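Local coordinates for microcin B17-processing protein McbD (Escherichia coli str. K-12 substr. MG1655, PDB 6GRH) that is needed to process the inactive precursor of the peptide antibiotic microcin B17 into its active form and belongs to the YcaO cyclodehydratase family, at residues F214-P219 with G223-T228; L176-G181 with K391-P396. The protein carries 1 engineered substitution. One frame throughout, in Å; residues are numbered along the deposited sequence. Where two conformers were deposited one is given.

Interaction 1: F214-P219 with G223-T228; sequences FDITLP and GHAVLT
D215 and H224 face each other where two antiparallel strands run out, and the carboxylate meets the imidazole at its edge. ND1 of H224 donates to OD2 of D215 over 2.9 Å; the acceptor lies in the ring plane and is approached nearly along its C-O axis, while the two flat groups stand almost perpendicular, 82° apart. On the far side of the ring NE2 bonds to S323 OG, so both nitrogens are used and the rotation of the imidazole is fixed. The other carboxylate oxygen, OD1, turns back to its own segment. T217 OG1 gives D215 OD1 a hydrogen bond of 2.6 Å, and T217 N adds a second from the same face of the carboxylate, closing an Asx turn; N184 ND2 is a further partner of OD1. T217 OG1 lies beside its own backbone N (chi1 -46°) and accepts from A225 N at 2.8 Å, a side chain standing in for a strand carbonyl. I216 N still reaches A225 O, and I216 CG1 rests 4.2 Å from both A225 CB and L227 CB. F214 and L227 exchange two nearly straight backbone bonds. The whole is a β-hairpin end: the I216-A225 and A225-T217 bonds extend its pairing past the last regular bridge, the Asx turn holds T217 in place, and the His-carboxylate bond closes the end.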
ATOM      1  N   PHE E 214       2.726  51.557  -7.404  1.00 36.26           N
ATOM      2  CA  PHE E 214       2.315  52.572  -8.327  1.00 37.29           C
ATOM      3  C   PHE E 214       1.462  51.983  -9.461  1.00 36.72           C
ATOM      4  O   PHE E 214       1.778  50.924  -9.989  1.00 35.18           O
ATOM      5  CB  PHE E 214       3.557  53.242  -8.926  1.00 38.03           C
ATOM      6  CG  PHE E 214       4.422  53.959  -7.923  1.00 39.23           C
ATOM      7  CD1 PHE E 214       3.885  54.915  -7.072  1.00 40.29           C
ATOM      8  CD2 PHE E 214       5.790  53.711  -7.859  1.00 39.41           C
ATOM      9  CE1 PHE E 214       4.688  55.599  -6.161  1.00 41.35           C
ATOM     10  CE2 PHE E 214       6.597  54.398  -6.955  1.00 40.36           C
ATOM     11  CZ  PHE E 214       6.042  55.338  -6.107  1.00 41.40           C
ATOM     12  N   ASP E 215       0.384  52.677  -9.821  1.00 37.03           N
ATOM     13  CA  ASP E 215      -0.313  52.438 -11.079  1.00 37.02           C
ATOM     14  C   ASP E 215       0.444  53.213 -12.170  1.00 36.81           C
ATOM     15  O   ASP E 215       0.403  54.448 -12.183  1.00 37.62           O
ATOM     16  CB  ASP E 215      -1.772  52.910 -10.973  1.00 38.39           C
ATOM     17  CG  ASP E 215      -2.602  52.578 -12.214  1.00 39.07           C
ATOM     18  OD1 ASP E 215      -2.176  52.896 -13.347  1.00 39.95           O
ATOM     19  OD2 ASP E 215      -3.702  52.016 -12.061  1.00 40.44           O
ATOM     20  N   ILE E 216       1.130  52.489 -13.069  1.00 35.51           N
ATOM     21  CA  ILE E 216       1.896  53.095 -14.162  1.00 35.89           C
ATOM     22  C   ILE E 216       1.250  52.887 -15.540  1.00 35.89           C
ATOM     23  O   ILE E 216       1.906  53.097 -16.546  1.00 36.29           O
ATOM     24  CB  ILE E 216       3.361  52.587 -14.205  1.00 35.61           C
ATOM     25  CG1 ILE E 216       3.419  51.063 -14.395  1.00 34.31           C
ATOM     26  CG2 ILE E 216       4.107  52.997 -12.943  1.00 35.93           C
ATOM     27  CD1 ILE E 216       4.718  50.587 -15.010  1.00 34.30           C
ATOM     28  N   THR E 217      -0.032  52.511 -15.589  1.00 35.39           N
ATOM     29  CA  THR E 217      -0.730  52.253 -16.845  1.00 35.07           C
ATOM     30  C   THR E 217      -0.482  53.358 -17.879  1.00 35.95           C
ATOM     31  O   THR E 217      -0.545  54.518 -17.520  1.00 36.94           O
ATOM     32  CB  THR E 217      -2.236  52.223 -16.582  1.00 35.45           C
ATOM     33  OG1 THR E 217      -2.480  51.431 -15.418  1.00 34.90           O
ATOM     34  CG2 THR E 217      -2.997  51.670 -17.789  1.00 35.14           C
ATOM     35  N   LEU E 218      -0.238  53.004 -19.145  1.00 35.89           N
ATOM     36  CA  LEU E 218      -0.130  54.002 -20.217  1.00 36.93           C
ATOM     37  C   LEU E 218      -1.281  54.998 -20.070  1.00 38.10           C
ATOM     38  O   LEU E 218      -2.415  54.563 -19.872  1.00 37.33           O
ATOM     39  CB  LEU E 218      -0.250  53.371 -21.600  1.00 36.56           C
ATOM     40  CG  LEU E 218       0.961  52.648 -22.179  1.00 36.38           C
ATOM     41  CD1 LEU E 218       0.629  52.202 -23.586  1.00 36.46           C
ATOM     42  CD2 LEU E 218       2.180  53.538 -22.178  1.00 36.99           C
ATOM     43  N   PRO E 219      -0.986  56.309 -20.107  1.00 39.48           N
ATOM     44  CA  PRO E 219      -2.034  57.337 -19.936  1.00 40.68           C
ATOM     45  C   PRO E 219      -3.227  57.171 -20.876  1.00 40.88           C
ATOM     46  O   PRO E 219      -3.058  56.940 -22.076  1.00 40.93           O
ATOM     47  CB  PRO E 219      -1.286  58.633 -20.218  1.00 41.67           C
ATOM     48  CG  PRO E 219       0.061  58.335 -19.648  1.00 41.81           C
ATOM     49  CD  PRO E 219       0.355  56.911 -20.018  1.00 40.21           C
ATOM     50  N   GLY E 223      -7.846  49.396 -18.009  1.00 35.07           N
ATOM     51  CA  GLY E 223      -7.126  48.449 -17.171  1.00 34.10           C
ATOM     52  C   GLY E 223      -6.091  49.130 -16.303  1.00 34.09           C
ATOM     53  O   GLY E 223      -6.070  50.362 -16.182  1.00 34.84           O
ATOM     54  N   HIS E 224      -5.219  48.323 -15.715  1.00 33.45           N
ATOM     55  CA  HIS E 224      -4.297  48.784 -14.690  1.00 33.97           C
ATOM     56  C   HIS E 224      -2.998  48.001 -14.764  1.00 33.24           C
ATOM     57  O   HIS E 224      -3.013  46.767 -14.650  1.00 32.98           O
ATOM     58  CB  HIS E 224      -4.938  48.639 -13.307  1.00 34.89           C
ATOM     59  CG  HIS E 224      -6.190  49.446 -13.146  1.00 36.32           C
ATOM     60  ND1 HIS E 224      -6.179  50.773 -12.774  1.00 37.80           N
ATOM     61  CD2 HIS E 224      -7.488  49.129 -13.362  1.00 36.95           C
ATOM     62  CE1 HIS E 224      -7.415  51.236 -12.747  1.00 38.64           C
ATOM     63  NE2 HIS E 224      -8.232  50.261 -13.104  1.00 38.48           N
ATOM     64  N   ALA E 225      -1.891  48.706 -14.991  1.00 33.07           N
ATOM     65  CA  ALA E 225      -0.548  48.128 -14.878  1.00 32.49           C
ATOM     66  C   ALA E 225      -0.025  48.541 -13.528  1.00 32.71           C
ATOM     67  O   ALA E 225       0.164  49.722 -13.273  1.00 33.79           O
ATOM     68  CB  ALA E 225       0.356  48.649 -15.968  1.00 33.10           C
ATOM     69  N   VAL E 226       0.173  47.585 -12.642  1.00 31.58           N
ATOM     70  CA  VAL E 226       0.591  47.901 -11.287  1.00 32.06           C
ATOM     71  C   VAL E 226       2.029  47.470 -11.073  1.00 31.61           C
ATOM     72  O   VAL E 226       2.349  46.310 -11.290  1.00 31.26           O
ATOM     73  CB  VAL E 226      -0.351  47.258 -10.256  1.00 32.00           C
ATOM     74  CG1 VAL E 226       0.161  47.485  -8.843  1.00 32.41           C
ATOM     75  CG2 VAL E 226      -1.750  47.864 -10.400  1.00 32.76           C
ATOM     76  N   LEU E 227       2.872  48.414 -10.646  1.00 32.09           N
ATOM     77  CA  LEU E 227       4.285  48.175 -10.404  1.00 32.31           C
ATOM     78  C   LEU E 227       4.468  48.159  -8.908  1.00 32.62           C
ATOM     79  O   LEU E 227       4.108  49.123  -8.238  1.00 33.09           O
ATOM     80  CB  LEU E 227       5.134  49.311 -10.994  1.00 33.28           C
ATOM     81  CG  LEU E 227       6.658  49.187 -10.859  1.00 33.49           C
ATOM     82  CD1 LEU E 227       7.201  48.016 -11.633  1.00 32.66           C
ATOM     83  CD2 LEU E 227       7.316  50.490 -11.297  1.00 34.77           C
ATOM     84  N   THR E 228       4.997  47.055  -8.387  0.50 31.93           N
ATOM     85  CA  THR E 228       5.337  46.940  -6.974  0.50 32.29           C
ATOM     86  C   THR E 228       6.856  47.044  -6.882  0.50 32.48           C
ATOM     87  O   THR E 228       7.576  46.452  -7.699  0.50 31.75           O
ATOM     88  CB  THR E 228       4.857  45.604  -6.362  0.50 31.68           C
ATOM     89  OG1 THR E 228       4.977  44.558  -7.333  0.50 30.71           O
ATOM     90  CG2 THR E 228       3.406  45.690  -5.897  0.50 31.83           C
TER

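Interaction 2: L176-G181 with K391-P396; sequences LYWLQG and KMVPFP
W178 leaves the last turns of helix 157-180 with CG anti to the backbone N (chi1 173°), and chi2 of -122° turns the indole so that one face lies against the C-terminal tail, K391-P396. The result is a CH-pi stack of tail on tryptophan, in which aliphatic C-H groups rest on the ring face. V393 lies over the six-membered ring of W178, its CA 3.8 Å from the ring centroid and almost on the normal, close to the middle of the face. Its CG2, also anti to the backbone N, extends over the CG-CD2 side of the indole, where V393 CB is 3.8 Å from W178 CG. P394 continues the cover toward the outer rim: P394 CD is again 3.8 Å from the centroid but more inclined, and only 3.3 Å from W178 CZ3, a snug fit. P394 is the centre of an inverse gamma turn, which bends the tail just after it has crossed the ring.

The polar edge of the indole is used as well. NE1 donates to K391 O, a bond whose N-H...O angle of 143° is well short of straight, and the position of that oxygen is somewhat uncertain. R388 makes a cation-pi contact with the same indole, and L302 of helix 296-304 packs against both W178 and P394. K391, although exposed, adds its aliphatic base to the rim, with K391 CB lying in the ring plane 3.9 Å from W178 CZ2.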
ATOM      1  N   LEU E 176       7.666  53.626 -20.585  0.50 37.90           N
ATOM      2  CA  LEU E 176       7.258  55.027 -20.469  0.50 38.73           C
ATOM      3  C   LEU E 176       7.505  55.565 -19.050  0.50 39.13           C
ATOM      4  O   LEU E 176       8.034  56.670 -18.886  0.50 39.86           O
ATOM      5  CB  LEU E 176       5.801  55.232 -20.872  0.50 38.58           C
ATOM      6  CG  LEU E 176       5.504  56.718 -21.090  0.50 39.61           C
ATOM      7  CD1 LEU E 176       6.257  57.232 -22.310  0.50 40.31           C
ATOM      8  CD2 LEU E 176       4.014  56.984 -21.233  0.50 39.68           C
ATOM      9  N   TYR E 177       7.147  54.770 -18.043  1.00 38.61           N
ATOM     10  CA  TYR E 177       7.431  55.104 -16.632  1.00 39.23           C
ATOM     11  C   TYR E 177       8.930  55.256 -16.368  1.00 39.82           C
ATOM     12  O   TYR E 177       9.364  56.239 -15.750  1.00 40.34           O
ATOM     13  CB  TYR E 177       6.880  54.035 -15.699  1.00 38.60           C
ATOM     14  CG  TYR E 177       7.353  54.159 -14.269  1.00 38.83           C
ATOM     15  CD1 TYR E 177       6.899  55.185 -13.457  1.00 40.10           C
ATOM     16  CD2 TYR E 177       8.245  53.260 -13.736  1.00 38.53           C
ATOM     17  CE1 TYR E 177       7.321  55.310 -12.142  1.00 40.61           C
ATOM     18  CE2 TYR E 177       8.681  53.370 -12.428  1.00 39.22           C
ATOM     19  CZ  TYR E 177       8.213  54.388 -11.633  1.00 40.01           C
ATOM     20  OH  TYR E 177       8.641  54.486 -10.340  1.00 40.78           O
ATOM     21  N   TRP E 178       9.704  54.283 -16.844  1.00 39.09           N
ATOM     22  CA  TRP E 178      11.162  54.341 -16.751  1.00 40.05           C
ATOM     23  C   TRP E 178      11.711  55.651 -17.341  1.00 41.39           C
ATOM     24  O   TRP E 178      12.445  56.378 -16.667  1.00 42.27           O
ATOM     25  CB  TRP E 178      11.781  53.147 -17.471  1.00 39.73           C
ATOM     26  CG  TRP E 178      13.281  53.179 -17.580  1.00 40.69           C
ATOM     27  CD1 TRP E 178      14.026  53.147 -18.729  1.00 41.03           C
ATOM     28  CD2 TRP E 178      14.210  53.219 -16.503  1.00 41.22           C
ATOM     29  NE1 TRP E 178      15.357  53.148 -18.427  1.00 41.64           N
ATOM     30  CE2 TRP E 178      15.504  53.196 -17.068  1.00 41.79           C
ATOM     31  CE3 TRP E 178      14.080  53.256 -15.106  1.00 41.58           C
ATOM     32  CZ2 TRP E 178      16.663  53.223 -16.289  1.00 42.61           C
ATOM     33  CZ3 TRP E 178      15.239  53.273 -14.326  1.00 42.40           C
ATOM     34  CH2 TRP E 178      16.511  53.265 -14.923  1.00 42.71           C
ATOM     35  N   LEU E 179      11.310  55.972 -18.568  1.00 41.71           N
ATOM     36  CA  LEU E 179      11.867  57.126 -19.281  1.00 43.22           C
ATOM     37  C   LEU E 179      11.449  58.488 -18.727  1.00 44.85           C
ATOM     38  O   LEU E 179      12.258  59.406 -18.708  1.00 45.84           O
ATOM     39  CB  LEU E 179      11.541  57.044 -20.774  1.00 43.02           C
ATOM     40  CG  LEU E 179      12.220  55.856 -21.466  1.00 42.44           C
ATOM     41  CD1 LEU E 179      11.601  55.577 -22.830  1.00 42.36           C
ATOM     42  CD2 LEU E 179      13.725  56.045 -21.574  1.00 43.50           C
ATOM     43  N   GLN E 180      10.199  58.608 -18.289  1.00 45.15           N
ATOM     44  CA  GLN E 180       9.611  59.893 -17.877  1.00 46.77           C
ATOM     45  C   GLN E 180       9.434  60.080 -16.373  1.00 46.78           C
ATOM     46  O   GLN E 180       9.283  61.201 -15.911  1.00 47.29           O
ATOM     47  CB  GLN E 180       8.266  60.075 -18.572  1.00 47.08           C
ATOM     48  CG  GLN E 180       8.402  60.111 -20.082  1.00 48.33           C
ATOM     49  CD  GLN E 180       7.151  60.597 -20.780  1.00 49.50           C
ATOM     50  OE1 GLN E 180       7.164  61.621 -21.465  1.00 51.44           O
ATOM     51  NE2 GLN E 180       6.058  59.867 -20.606  1.00 49.37           N
ATOM     52  N   GLY E 181       9.435  58.991 -15.617  1.00 45.91           N
ATOM     53  CA  GLY E 181       9.154  59.045 -14.189  1.00 46.22           C
ATOM     54  C   GLY E 181       7.704  59.289 -13.773  1.00 46.09           C
ATOM     55  O   GLY E 181       7.454  59.527 -12.598  1.00 46.82           O
ATOM     56  N   LYS E 391      19.970  53.760 -20.494  1.00 50.03           N
ATOM     57  CA  LYS E 391      20.158  52.783 -19.420  1.00 49.64           C
ATOM     58  C   LYS E 391      19.008  51.795 -19.423  1.00 47.20           C
ATOM     59  O   LYS E 391      17.849  52.195 -19.529  1.00 45.57           O
ATOM     60  CB  LYS E 391      20.157  53.467 -18.062  1.00 51.61           C
ATOM     61  CG  LYS E 391      21.502  53.904 -17.517  1.00 54.83           C
ATOM     62  CD  LYS E 391      21.382  54.279 -16.035  1.00 56.29           C
ATOM     63  CE  LYS E 391      21.141  53.054 -15.149  1.00 56.57           C
ATOM     64  NZ  LYS E 391      21.269  53.333 -13.686  1.00 58.13           N
ATOM     65  N   MET E 392      19.297  50.517 -19.248  1.00 45.94           N
ATOM     66  CA  MET E 392      18.207  49.561 -19.173  1.00 44.67           C
ATOM     67  C   MET E 392      17.463  49.670 -17.835  1.00 42.66           C
ATOM     68  O   MET E 392      18.074  49.762 -16.780  1.00 41.36           O
ATOM     69  CB  MET E 392      18.684  48.144 -19.394  1.00 45.40           C
ATOM     70  CG  MET E 392      17.519  47.193 -19.362  1.00 45.08           C
ATOM     71  SD  MET E 392      17.867  45.633 -20.123  1.00 46.06           S
ATOM     72  CE  MET E 392      16.312  44.820 -19.727  1.00 43.79           C
ATOM     73  N   VAL E 393      16.135  49.671 -17.915  1.00 42.12           N
ATOM     74  CA  VAL E 393      15.242  49.606 -16.738  1.00 42.04           C
ATOM     75  C   VAL E 393      15.646  48.447 -15.791  1.00 41.51           C
ATOM     76  O   VAL E 393      15.975  47.373 -16.282  1.00 40.15           O
ATOM     77  CB  VAL E 393      13.750  49.471 -17.186  1.00 41.14           C
ATOM     78  CG1 VAL E 393      13.487  48.155 -17.893  1.00 39.45           C
ATOM     79  CG2 VAL E 393      12.782  49.664 -16.013  1.00 41.25           C
ATOM     80  N   PRO E 394      15.662  48.679 -14.452  1.00 42.79           N
ATOM     81  CA  PRO E 394      16.044  47.639 -13.483  1.00 43.82           C
ATOM     82  C   PRO E 394      14.896  46.635 -13.189  1.00 44.20           C
ATOM     83  O   PRO E 394      14.333  46.576 -12.081  1.00 44.97           O
ATOM     84  CB  PRO E 394      16.467  48.453 -12.253  1.00 44.60           C
ATOM     85  CG  PRO E 394      15.604  49.673 -12.314  1.00 44.46           C
ATOM     86  CD  PRO E 394      15.482  49.985 -13.782  1.00 44.26           C
ATOM     87  N   PHE E 395      14.586  45.844 -14.211  1.00 44.37           N
ATOM     88  CA  PHE E 395      13.454  44.932 -14.217  1.00 45.18           C
ATOM     89  C   PHE E 395      13.951  43.672 -14.922  1.00 45.40           C
ATOM     90  O   PHE E 395      14.691  43.805 -15.893  1.00 45.37           O
ATOM     91  CB  PHE E 395      12.297  45.573 -14.989  1.00 45.47           C
ATOM     92  CG  PHE E 395      11.006  44.815 -14.893  1.00 45.12           C
ATOM     93  CD1 PHE E 395      10.654  43.902 -15.871  1.00 44.85           C
ATOM     94  CD2 PHE E 395      10.134  45.025 -13.827  1.00 46.03           C
ATOM     95  CE1 PHE E 395       9.470  43.184 -15.791  1.00 44.61           C
ATOM     96  CE2 PHE E 395       8.946  44.310 -13.736  1.00 45.42           C
ATOM     97  CZ  PHE E 395       8.622  43.380 -14.723  1.00 44.45           C
ATOM     98  N   PRO E 396      13.584  42.459 -14.434  1.00 47.34           N
ATOM     99  CA  PRO E 396      14.052  41.213 -15.093  1.00 48.66           C
ATOM    100  C   PRO E 396      13.367  40.890 -16.441  1.00 51.09           C
ATOM    101  O   PRO E 396      13.893  40.114 -17.269  1.00 50.65           O
ATOM    102  CB  PRO E 396      13.723  40.114 -14.073  1.00 47.42           C
ATOM    103  CG  PRO E 396      12.757  40.696 -13.107  1.00 46.93           C
ATOM    104  CD  PRO E 396      12.684  42.177 -13.295  1.00 47.29           C
ATOM    105  OXT PRO E 396      12.259  41.391 -16.727  1.00 52.20           O
TER

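How the interactions relate
The two contacts lie about 13 Å apart, centre to centre, both within the YcaO domain. Along the chain the order is 176-181, 214-219, 223-228, then 391-396, so the hairpin of interaction 1 is nested inside the long loop that interaction 2 closes. Helix 157-180 joins them physically: W178 turns to the C-terminal tail, whereas its neighbour Y177 packs on the hairpin, with Y177 CE2 3.4 Å from L227 CD2 and Y177 CD1 3.6 Å from I216 CG2. The tail also reaches the hairpin's sheet, since F395 touches T243 and L245 of strand 241-248, the strand next to 224-231. The end of one helix thus packs on the hairpin through Y177 and on the tail through W178, an example of local and distant contacts sharing one element.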